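Local coordinates for protein dihydrofolate reductase (Moritella profunda, PDB 3IA4) that probably catalyses the NADPH-dependent reduction of 7,8-dihydrofolate to tetrahydrofolate, a key step in folate metabolism, and here binds the inhibitor methotrexate together with NADPH, at residues M1-L9 against A87-I96; P22-L31 against T115-G123. All coordinates share one frame; numbering follows the deposited sequence.

In the fold
Both interactions are built on the mixed central sheet of the dihydrofolate reductase fold, with their centres about 20 Å apart on opposite sides of the centre of the chain. Their segments alternate in sequence: 1-9, 22-31, 87-96, then 115-123. Interaction 1 pairs strand 2-9 with strand 92-97; interaction 2 sets the start of helix 26-36 and the loop before it against the end of strand 111-117 and the loop residues beyond. Strand 2-9 is also the neighbour of strand 111-117, and Leu9 N lies 2.8 Å from Thr115 O, probably hydrogen-bonded. Methotrexate touches both contacts, so residues distant in sequence converge on one pocket, beside bound NADPH.

Interaction 1. Residues M1-L9 against A87-I96; sequences MIVSMIAAL and AGDVEELMII. With MTX (methotrexate), chain F.
Ser4 donates its hydroxyl hydrogen to the buried carboxylate of Glu92, an unusually polar link between two central strands. OG, placed anti to the carbonyl carbon (chi1 -63°), donates to Glu92 OE2 over 2.7 Å, meeting that oxygen's anti lone pair, the one turned away from OE1. Tyr113 OH also bonds to OE2 and Arg111 forms a salt bridge there, while Lys39 pairs with OE1; these partners are likely to favour the ionised form. Strands 2-9 and 92-96 run parallel, bridged from Ile2-Glu92 to Met5-Ile95. Ser4 bridges two residues of the partner strand: its N donates to Leu93 O (3.0 Å), and its O accepts from Ile95 N (2.8 Å). On the Ser4 face, Met94 doubles back through bends at chi2 and chi3, setting SD 3.8 Å from Ser4 CB and CE against Ile6 CB. The other face is apolar: Met1 SD rests on Leu93 CB (3.7 Å), and Met5 CG runs alongside Ile95 CB. The far end opens onto the active site, where Ile6 O and Ile96 O both receive the NA4 amino group of methotrexate, at 2.9 Å and, weakly, at 3.0 Å. The pair lies mid-sheet, strand 41-44 flanking 92-97 and strand 111-117 flanking 2-9, while helix 99-105 covers Met5 and Ile95 through Tyr102, Cys105 and Ile101.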
loop_
_atom_site.group_PDB
_atom_site.type_symbol
_atom_site.label_atom_id
_atom_site.label_comp_id
_atom_site.label_asym_id
_atom_site.label_seq_id
_atom_site.Cartn_x
_atom_site.Cartn_y
_atom_site.Cartn_z
ATOM N N MET A 1 -14.366 -4.180 -10.949
ATOM C CA MET A 1 -13.505 -3.757 -9.816
ATOM C C MET A 1 -12.103 -3.369 -10.281
ATOM O O MET A 1 -11.425 -4.125 -10.973
ATOM C CB MET A 1 -13.393 -4.866 -8.755
ATOM C CG MET A 1 -12.417 -4.519 -7.605
ATOM S SD MET A 1 -12.340 -5.955 -6.508
ATOM C CE MET A 1 -13.761 -5.631 -5.510
ATOM N N ILE A 2 -11.686 -2.172 -9.932
ATOM C CA ILE A 2 -10.339 -1.710 -10.255
ATOM C C ILE A 2 -9.427 -2.316 -9.215
ATOM O O ILE A 2 -9.785 -2.299 -8.022
ATOM C CB ILE A 2 -10.332 -0.177 -10.150
ATOM C CG1 ILE A 2 -11.221 0.361 -11.282
ATOM C CG2 ILE A 2 -8.934 0.395 -10.189
ATOM C CD1 ILE A 2 -11.658 1.785 -11.031
ATOM N N VAL A 3 -8.306 -2.895 -9.651
ATOM C CA VAL A 3 -7.301 -3.376 -8.708
ATOM C C VAL A 3 -6.197 -2.378 -8.582
ATOM O O VAL A 3 -5.523 -2.062 -9.552
ATOM C CB VAL A 3 -6.714 -4.737 -9.159
ATOM C CG1 VAL A 3 -5.562 -5.150 -8.239
ATOM C CG2 VAL A 3 -7.840 -5.753 -9.159
ATOM N N SER A 4 -6.102 -1.764 -7.414
ATOM C CA SER A 4 -5.111 -0.694 -7.200
ATOM C C SER A 4 -4.118 -1.073 -6.131
ATOM O O SER A 4 -4.486 -1.798 -5.233
ATOM C CB SER A 4 -5.840 0.596 -6.767
ATOM O OG SER A 4 -6.697 1.039 -7.808
ATOM N N MET A 5 -2.864 -0.570 -6.199
ATOM C CA MET A 5 -1.941 -0.776 -5.110
ATOM C C MET A 5 -1.496 0.612 -4.674
ATOM O O MET A 5 -1.386 1.526 -5.514
ATOM C CB MET A 5 -0.689 -1.585 -5.581
ATOM C CG MET A 5 -1.143 -2.827 -6.342
ATOM S SD MET A 5 0.068 -4.199 -6.362
ATOM C CE MET A 5 1.567 -3.382 -6.870
ATOM N N ILE A 6 -1.267 0.774 -3.400
ATOM C CA ILE A 6 -0.898 2.100 -2.834
ATOM C C ILE A 6 0.338 1.858 -1.994
ATOM O O ILE A 6 0.373 0.924 -1.194
ATOM C CB ILE A 6 -2.033 2.768 -2.006
ATOM C CG1 ILE A 6 -1.488 4.088 -1.439
ATOM C CG2 ILE A 6 -2.507 1.827 -0.877
ATOM C CD1 ILE A 6 -2.621 5.074 -0.885
ATOM N N ALA A 7 1.365 2.696 -2.186
ATOM C CA ALA A 7 2.618 2.551 -1.433
ATOM C C ALA A 7 3.346 3.864 -1.356
ATOM O O ALA A 7 3.155 4.714 -2.242
ATOM C CB ALA A 7 3.551 1.548 -2.213
ATOM N N ALA A 8 4.211 4.009 -0.346
ATOM C CA ALA A 8 5.076 5.195 -0.265
ATOM C C ALA A 8 6.539 4.708 -0.454
ATOM O O ALA A 8 7.008 3.833 0.277
ATOM C CB ALA A 8 4.941 5.853 1.104
ATOM N N LEU A 9 7.196 5.270 -1.458
ATOM C CA LEU A 9 8.576 4.831 -1.843
ATOM C C LEU A 9 9.587 5.924 -1.566
ATOM O O LEU A 9 9.466 7.029 -2.098
ATOM C CB LEU A 9 8.688 4.554 -3.324
ATOM C CG LEU A 9 8.107 3.228 -3.922
ATOM C CD1 LEU A 9 6.625 3.027 -3.505
ATOM C CD2 LEU A 9 8.300 3.303 -5.483
ATOM N N ALA A 87 -13.539 -9.034 -0.950
ATOM C CA ALA A 87 -13.693 -7.657 -1.460
ATOM C C ALA A 87 -15.037 -7.386 -2.190
ATOM O O ALA A 87 -15.492 -6.237 -2.314
ATOM C CB ALA A 87 -12.510 -7.296 -2.372
ATOM N N GLY A 88 -15.624 -8.431 -2.745
ATOM C CA GLY A 88 -16.961 -8.315 -3.310
ATOM C C GLY A 88 -17.024 -7.455 -4.582
ATOM O O GLY A 88 -16.005 -7.221 -5.232
ATOM N N ASP A 89 -18.200 -6.947 -4.945
ATOM C CA ASP A 89 -18.293 -6.242 -6.229
ATOM C C ASP A 89 -18.025 -4.769 -6.114
ATOM O O ASP A 89 -18.791 -4.002 -6.646
ATOM C CB ASP A 89 -19.713 -6.387 -6.817
ATOM C CG ASP A 89 -19.881 -7.638 -7.645
ATOM O OD1 ASP A 89 -19.281 -7.706 -8.768
ATOM O OD2 ASP A 89 -20.636 -8.538 -7.175
ATOM N N VAL A 90 -16.997 -4.341 -5.385
ATOM C CA VAL A 90 -16.788 -2.922 -5.190
ATOM C C VAL A 90 -16.157 -2.195 -6.365
ATOM O O VAL A 90 -15.692 -2.803 -7.326
ATOM C CB VAL A 90 -15.871 -2.689 -3.930
ATOM C CG1 VAL A 90 -16.602 -3.120 -2.665
ATOM C CG2 VAL A 90 -14.592 -3.443 -4.076
ATOM N N GLU A 91 -16.114 -0.869 -6.268
ATOM C CA GLU A 91 -15.556 -0.083 -7.361
ATOM C C GLU A 91 -14.051 -0.363 -7.472
ATOM O O GLU A 91 -13.552 -0.531 -8.568
ATOM C CB GLU A 91 -15.848 1.400 -7.136
ATOM C CG GLU A 91 -14.942 2.395 -7.836
ATOM C CD GLU A 91 -15.146 2.516 -9.328
ATOM O OE1 GLU A 91 -16.290 2.300 -9.859
ATOM O OE2 GLU A 91 -14.118 2.844 -9.985
ATOM N N GLU A 92 -13.381 -0.457 -6.312
ATOM C CA GLU A 92 -11.899 -0.479 -6.298
ATOM C C GLU A 92 -11.426 -1.155 -5.029
ATOM O O GLU A 92 -11.893 -0.827 -3.947
ATOM C CB GLU A 92 -11.424 0.962 -6.315
ATOM C CG GLU A 92 -9.944 1.159 -6.461
ATOM C CD GLU A 92 -9.590 2.614 -6.554
ATOM O OE1 GLU A 92 -10.382 3.462 -6.065
ATOM O OE2 GLU A 92 -8.529 2.958 -7.106
ATOM N N LEU A 93 -10.471 -2.073 -5.192
ATOM C CA LEU A 93 -9.822 -2.806 -4.113
ATOM C C LEU A 93 -8.442 -2.131 -3.944
ATOM O O LEU A 93 -7.818 -1.805 -4.962
ATOM C CB LEU A 93 -9.692 -4.238 -4.624
ATOM C CG LEU A 93 -8.914 -5.367 -4.034
ATOM C CD1 LEU A 93 -7.437 -4.956 -3.978
ATOM C CD2 LEU A 93 -9.514 -5.578 -2.700
ATOM N N MET A 94 -7.966 -1.894 -2.708
ATOM C CA MET A 94 -6.628 -1.262 -2.514
ATOM C C MET A 94 -5.665 -2.247 -1.868
ATOM O O MET A 94 -5.887 -2.648 -0.734
ATOM C CB MET A 94 -6.699 -0.014 -1.607
ATOM C CG MET A 94 -7.685 1.062 -2.011
ATOM S SD MET A 94 -7.165 1.982 -3.495
ATOM C CE MET A 94 -5.815 2.914 -2.805
ATOM N N ILE A 95 -4.595 -2.632 -2.587
ATOM C CA ILE A 95 -3.519 -3.452 -2.003
ATOM C C ILE A 95 -2.547 -2.522 -1.292
ATOM O O ILE A 95 -2.020 -1.583 -1.934
ATOM C CB ILE A 95 -2.809 -4.218 -3.116
ATOM C CG1 ILE A 95 -3.777 -5.231 -3.840
ATOM C CG2 ILE A 95 -1.544 -4.884 -2.567
ATOM C CD1 ILE A 95 -4.064 -6.489 -3.073
ATOM N N ILE A 96 -2.344 -2.720 0.003
ATOM C CA ILE A 96 -1.631 -1.699 0.795
ATOM C C ILE A 96 -0.281 -2.201 1.256
ATOM O O ILE A 96 0.387 -1.566 2.079
ATOM C CB ILE A 96 -2.410 -1.177 2.019
ATOM C CG1 ILE A 96 -2.659 -2.276 3.092
ATOM C CG2 ILE A 96 -3.757 -0.612 1.532
ATOM C CD1 ILE A 96 -2.877 -1.692 4.452
HETATM N N1 MTX F . 1.552 5.147 2.776
HETATM C C2 MTX F . 1.185 4.875 1.505
HETATM N NA2 MTX F . 1.221 5.891 0.622
HETATM N N3 MTX F . 0.781 3.621 1.144
HETATM C C4 MTX F . 0.726 2.606 2.060
HETATM N NA4 MTX F . 0.368 1.412 1.653
HETATM C C4A MTX F . 1.060 2.878 3.350
HETATM N N5 MTX F . 0.963 1.879 4.290
HETATM C C6 MTX F . 1.315 2.157 5.587
HETATM C C7 MTX F . 1.730 3.422 6.003
HETATM N N8 MTX F . 1.798 4.444 5.046
HETATM C C8A MTX F . 1.467 4.145 3.728
HETATM C C9 MTX F . 1.224 1.008 6.583
HETATM N N10 MTX F . 1.335 1.438 7.977
HETATM C CM MTX F . 2.537 0.983 8.716
HETATM C C11 MTX F . -1.655 3.723 9.856
HETATM C C12 MTX F . -0.509 3.364 10.555
HETATM C C13 MTX F . 0.470 2.602 9.951
HETATM C C14 MTX F . 0.320 2.220 8.617
HETATM C C15 MTX F . -0.828 2.616 7.935
HETATM C C16 MTX F . -1.852 3.289 8.544
HETATM C C MTX F . -2.702 4.580 10.425
HETATM O O MTX F . -2.917 4.646 11.792
HETATM N N MTX F . -3.386 5.317 9.553
HETATM C CA MTX F . -4.539 6.102 9.890
HETATM C CT MTX F . -5.665 5.764 8.937
HETATM O O1 MTX F . -5.385 5.380 7.762
HETATM O O2 MTX F . -6.853 5.902 9.319
HETATM C CB MTX F . -4.273 7.607 9.759
HETATM C CG MTX F . -3.179 8.068 10.721
HETATM C CD MTX F . -3.565 7.994 12.202
HETATM O OE1 MTX F . -2.765 8.377 13.104
HETATM O OE2 MTX F . -4.676 7.553 12.565
HETATM O O HOH W 1 -17.138 -3.330 -9.619
#

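Interaction 2. Residues P22-L31 against T115-G123; sequences PWHLPAELQL and THIELTTEG. With MTX (methotrexate), chain F.
Glu28 reaches from the first turn of helix 26-36 toward Thr115 and the pteridine of methotrexate. From CB the chain runs to CG, which lies against Thr115 CG2 at 3.7 Å, and then bends at chi2 (-82°) to present CD and its two oxygens to the inhibitor. OE1 faces methotrexate N1 at 2.7 Å. OE2 serves two donors: the NA2 amino group, in an almost straight bond of 2.7 Å (176° at the hydrogen), and Thr115 OG1 at 2.8 Å, which comes in on the anti side, 25° out of the carboxylate plane. Thr115, itself a residue of the methotrexate pocket, thus gives OE2 a second donor and is likely to steady the carboxylate, and both methyls of Leu31 pack near its hydroxyl. Shortening Glu28 to an alanine removes the carboxylate and is likely to leave the NA2 amino group and the Thr115 hydroxyl without their shared acceptor, and N1 without the oxygen it faces.

Beyond this polar end the contact is mainly apolar. Ile117 CD1 sits over one face of the Trp23 indole, a CH-pi contact 3.7 Å from the centroid of the five-membered ring, and meets Leu25 CD2 tip to tip at 3.6 Å. Leu119 CD2 packs on Trp23 CB, while Thr121 CG2 borders the indole edge and touches Pro22 CG at 3.7 Å. Trp23 also touches NADPH. The loop and helix start lie against the end of strand 111-117 and the residues that follow it, with Ala8 of strand 2-9 touching Trp23, Glu28 and Thr115, and Tyr153 of strand 153-160 touching Leu25, Ala27 and Thr115.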
loop_
_atom_site.group_PDB
_atom_site.type_symbol
_atom_site.label_atom_id
_atom_site.label_comp_id
_atom_site.label_asym_id
_atom_site.label_seq_id
_atom_site.Cartn_x
_atom_site.Cartn_y
_atom_site.Cartn_z
ATOM N N PRO A 22 11.092 3.444 7.395
ATOM C CA PRO A 22 12.266 4.104 8.008
ATOM C C PRO A 22 12.301 5.616 7.784
ATOM O O PRO A 22 13.315 6.143 7.267
ATOM C CB PRO A 22 13.458 3.428 7.302
ATOM C CG PRO A 22 12.910 3.164 5.934
ATOM C CD PRO A 22 11.479 2.635 6.224
ATOM N N TRP A 23 11.213 6.303 8.142
ATOM C CA TRP A 23 11.160 7.765 8.043
ATOM C C TRP A 23 10.074 8.243 8.979
ATOM O O TRP A 23 9.204 7.479 9.393
ATOM C CB TRP A 23 10.838 8.268 6.620
ATOM C CG TRP A 23 9.665 7.606 5.929
ATOM C CD1 TRP A 23 8.324 7.815 6.154
ATOM C CD2 TRP A 23 9.749 6.569 4.949
ATOM N NE1 TRP A 23 7.556 7.011 5.296
ATOM C CE2 TRP A 23 8.421 6.225 4.573
ATOM C CE3 TRP A 23 10.843 5.921 4.310
ATOM C CZ2 TRP A 23 8.140 5.247 3.607
ATOM C CZ3 TRP A 23 10.559 4.923 3.351
ATOM C CH2 TRP A 23 9.224 4.621 2.993
ATOM N N HIS A 24 10.160 9.524 9.326
ATOM C CA HIS A 24 9.109 10.202 10.103
ATOM C C HIS A 24 8.371 11.147 9.164
ATOM O O HIS A 24 8.968 12.100 8.671
ATOM C CB HIS A 24 9.749 11.019 11.252
ATOM C CG HIS A 24 8.723 11.665 12.149
ATOM N ND1 HIS A 24 8.419 13.010 12.094
ATOM C CD2 HIS A 24 7.872 11.121 13.044
ATOM C CE1 HIS A 24 7.429 13.273 12.936
ATOM N NE2 HIS A 24 7.091 12.143 13.535
ATOM N N LEU A 25 7.091 10.885 8.874
ATOM C CA LEU A 25 6.361 11.679 7.917
ATOM C C LEU A 25 4.855 11.527 8.178
ATOM O O LEU A 25 4.119 10.896 7.430
ATOM C CB LEU A 25 6.755 11.173 6.473
ATOM C CG LEU A 25 6.717 12.170 5.331
ATOM C CD1 LEU A 25 7.561 13.471 5.618
ATOM C CD2 LEU A 25 7.132 11.493 3.974
ATOM N N PRO A 26 4.372 12.087 9.295
ATOM C CA PRO A 26 2.999 11.859 9.725
ATOM C C PRO A 26 1.976 12.279 8.696
ATOM O O PRO A 26 0.919 11.654 8.619
ATOM C CB PRO A 26 2.840 12.794 10.948
ATOM C CG PRO A 26 4.152 13.533 11.086
ATOM C CD PRO A 26 5.174 12.898 10.219
ATOM N N ALA A 27 2.227 13.348 7.944
ATOM C CA ALA A 27 1.232 13.785 6.982
ATOM C C ALA A 27 0.961 12.774 5.891
ATOM O O ALA A 27 -0.099 12.807 5.251
ATOM C CB ALA A 27 1.663 15.122 6.306
ATOM N N GLU A 28 1.962 11.957 5.577
ATOM C CA GLU A 28 1.812 10.950 4.535
ATOM C C GLU A 28 0.745 9.937 4.945
ATOM O O GLU A 28 0.065 9.382 4.085
ATOM C CB GLU A 28 3.118 10.229 4.278
ATOM C CG GLU A 28 3.255 9.797 2.830
ATOM C CD GLU A 28 2.529 8.491 2.484
ATOM O OE1 GLU A 28 2.558 7.577 3.326
ATOM O OE2 GLU A 28 1.948 8.391 1.367
ATOM N N LEU A 29 0.580 9.688 6.235
ATOM C CA LEU A 29 -0.473 8.724 6.650
ATOM C C LEU A 29 -1.841 9.289 6.396
ATOM O O LEU A 29 -2.821 8.521 6.234
ATOM C CB LEU A 29 -0.410 8.355 8.149
ATOM C CG LEU A 29 0.844 7.622 8.588
ATOM C CD1 LEU A 29 0.834 7.353 10.132
ATOM C CD2 LEU A 29 0.995 6.315 7.807
ATOM N N GLN A 30 -1.938 10.619 6.434
ATOM C CA GLN A 30 -3.191 11.297 6.090
ATOM C C GLN A 30 -3.477 11.147 4.599
ATOM O O GLN A 30 -4.630 11.025 4.194
ATOM C CB GLN A 30 -3.159 12.784 6.463
ATOM C CG GLN A 30 -3.054 12.986 7.972
ATOM C CD GLN A 30 -4.140 12.258 8.753
ATOM O OE1 GLN A 30 -5.329 12.366 8.429
ATOM N NE2 GLN A 30 -3.736 11.498 9.772
ATOM N N LEU A 31 -2.430 11.178 3.771
ATOM C CA LEU A 31 -2.627 10.901 2.358
ATOM C C LEU A 31 -3.126 9.480 2.169
ATOM O O LEU A 31 -4.028 9.219 1.366
ATOM C CB LEU A 31 -1.286 11.108 1.609
ATOM C CG LEU A 31 -1.224 10.959 0.089
ATOM C CD1 LEU A 31 0.072 11.589 -0.461
ATOM C CD2 LEU A 31 -1.346 9.454 -0.289
ATOM N N THR A 115 3.310 7.411 -3.528
ATOM C CA THR A 115 3.925 8.613 -2.952
ATOM C C THR A 115 5.433 8.438 -3.108
ATOM O O THR A 115 5.952 7.357 -2.813
ATOM C CB THR A 115 3.591 8.614 -1.481
ATOM O OG1 THR A 115 2.172 8.808 -1.356
ATOM C CG2 THR A 115 4.327 9.771 -0.740
ATOM N N HIS A 116 6.116 9.436 -3.677
ATOM C CA HIS A 116 7.564 9.388 -3.731
ATOM C C HIS A 116 8.092 10.354 -2.719
ATOM O O HIS A 116 7.761 11.551 -2.773
ATOM C CB HIS A 116 8.010 9.819 -5.127
ATOM C CG HIS A 116 7.464 8.947 -6.201
ATOM N ND1 HIS A 116 8.092 7.776 -6.585
ATOM C CD2 HIS A 116 6.378 9.081 -6.995
ATOM C CE1 HIS A 116 7.401 7.219 -7.572
ATOM N NE2 HIS A 116 6.352 7.983 -7.827
ATOM N N ILE A 117 8.931 9.830 -1.807
ATOM C CA ILE A 117 9.618 10.670 -0.800
ATOM C C ILE A 117 11.062 10.986 -1.180
ATOM O O ILE A 117 11.819 10.088 -1.575
ATOM C CB ILE A 117 9.600 9.904 0.548
ATOM C CG1 ILE A 117 8.162 9.511 0.875
ATOM C CG2 ILE A 117 10.290 10.754 1.665
ATOM C CD1 ILE A 117 8.058 8.536 2.103
ATOM N N GLU A 118 11.471 12.260 -1.082
ATOM C CA GLU A 118 12.827 12.608 -1.470
ATOM C C GLU A 118 13.774 12.294 -0.328
ATOM O O GLU A 118 14.137 13.188 0.468
ATOM C CB GLU A 118 12.919 14.085 -1.851
ATOM C CG GLU A 118 12.108 14.426 -3.078
ATOM C CD GLU A 118 12.321 15.886 -3.535
ATOM O OE1 GLU A 118 13.353 16.509 -3.141
ATOM O OE2 GLU A 118 11.444 16.375 -4.281
ATOM N N LEU A 119 14.155 11.017 -0.210
ATOM C CA LEU A 119 14.990 10.574 0.889
ATOM C C LEU A 119 15.758 9.343 0.416
ATOM O O LEU A 119 15.160 8.478 -0.211
ATOM C CB LEU A 119 14.079 10.183 2.058
ATOM C CG LEU A 119 14.768 9.466 3.213
ATOM C CD1 LEU A 119 15.698 10.346 4.013
ATOM C CD2 LEU A 119 13.624 9.020 4.080
ATOM N N THR A 120 17.078 9.300 0.662
ATOM C CA THR A 120 17.831 8.048 0.466
ATOM C C THR A 120 18.000 7.400 1.864
ATOM O O THR A 120 18.604 7.981 2.791
ATOM C CB THR A 120 19.183 8.308 -0.138
ATOM O OG1 THR A 120 18.993 8.859 -1.449
ATOM C CG2 THR A 120 19.992 6.993 -0.230
ATOM N N THR A 121 17.433 6.234 2.012
ATOM C CA THR A 121 17.481 5.555 3.307
ATOM C C THR A 121 17.770 4.081 3.030
ATOM O O THR A 121 17.480 3.587 1.933
ATOM C CB THR A 121 16.157 5.802 4.103
ATOM O OG1 THR A 121 16.316 5.400 5.474
ATOM C CG2 THR A 121 15.004 5.099 3.513
ATOM N N GLU A 122 18.383 3.378 3.963
ATOM C CA GLU A 122 18.578 1.917 3.775
ATOM C C GLU A 122 17.271 1.142 3.961
ATOM O O GLU A 122 16.409 1.461 4.770
ATOM C CB GLU A 122 19.614 1.377 4.760
ATOM C CG GLU A 122 21.061 1.594 4.259
ATOM C CD GLU A 122 22.085 1.163 5.305
ATOM O OE1 GLU A 122 21.679 0.418 6.277
ATOM O OE2 GLU A 122 23.255 1.627 5.186
ATOM N N GLY A 123 17.100 0.093 3.164
ATOM C CA GLY A 123 15.907 -0.711 3.262
ATOM C C GLY A 123 16.175 -2.198 3.492
ATOM O O GLY A 123 17.299 -2.651 3.346
HETATM N N1 MTX F . 1.552 5.147 2.776
HETATM C C2 MTX F . 1.185 4.875 1.505
HETATM N NA2 MTX F . 1.221 5.891 0.622
HETATM N N3 MTX F . 0.781 3.621 1.144
HETATM C C4 MTX F . 0.726 2.606 2.060
HETATM N NA4 MTX F . 0.368 1.412 1.653
HETATM C C4A MTX F . 1.060 2.878 3.350
HETATM N N5 MTX F . 0.963 1.879 4.290
HETATM C C6 MTX F . 1.315 2.157 5.587
HETATM C C7 MTX F . 1.730 3.422 6.003
HETATM N N8 MTX F . 1.798 4.444 5.046
HETATM C C8A MTX F . 1.467 4.145 3.728
HETATM C C9 MTX F . 1.224 1.008 6.583
HETATM N N10 MTX F . 1.335 1.438 7.977
HETATM C CM MTX F . 2.537 0.983 8.716
HETATM C C11 MTX F . -1.655 3.723 9.856
HETATM C C12 MTX F . -0.509 3.364 10.555
HETATM C C13 MTX F . 0.470 2.602 9.951
HETATM C C14 MTX F . 0.320 2.220 8.617
HETATM C C15 MTX F . -0.828 2.616 7.935
HETATM C C16 MTX F . -1.852 3.289 8.544
HETATM C C MTX F . -2.702 4.580 10.425
HETATM O O MTX F . -2.917 4.646 11.792
HETATM N N MTX F . -3.386 5.317 9.553
HETATM C CA MTX F . -4.539 6.102 9.890
HETATM C CT MTX F . -5.665 5.764 8.937
HETATM O O1 MTX F . -5.385 5.380 7.762
HETATM O O2 MTX F . -6.853 5.902 9.319
HETATM C CB MTX F . -4.273 7.607 9.759
HETATM C CG MTX F . -3.179 8.068 10.721
HETATM C CD MTX F . -3.565 7.994 12.202
HETATM O OE1 MTX F . -2.765 8.377 13.104
HETATM O OE2 MTX F . -4.676 7.553 12.565
#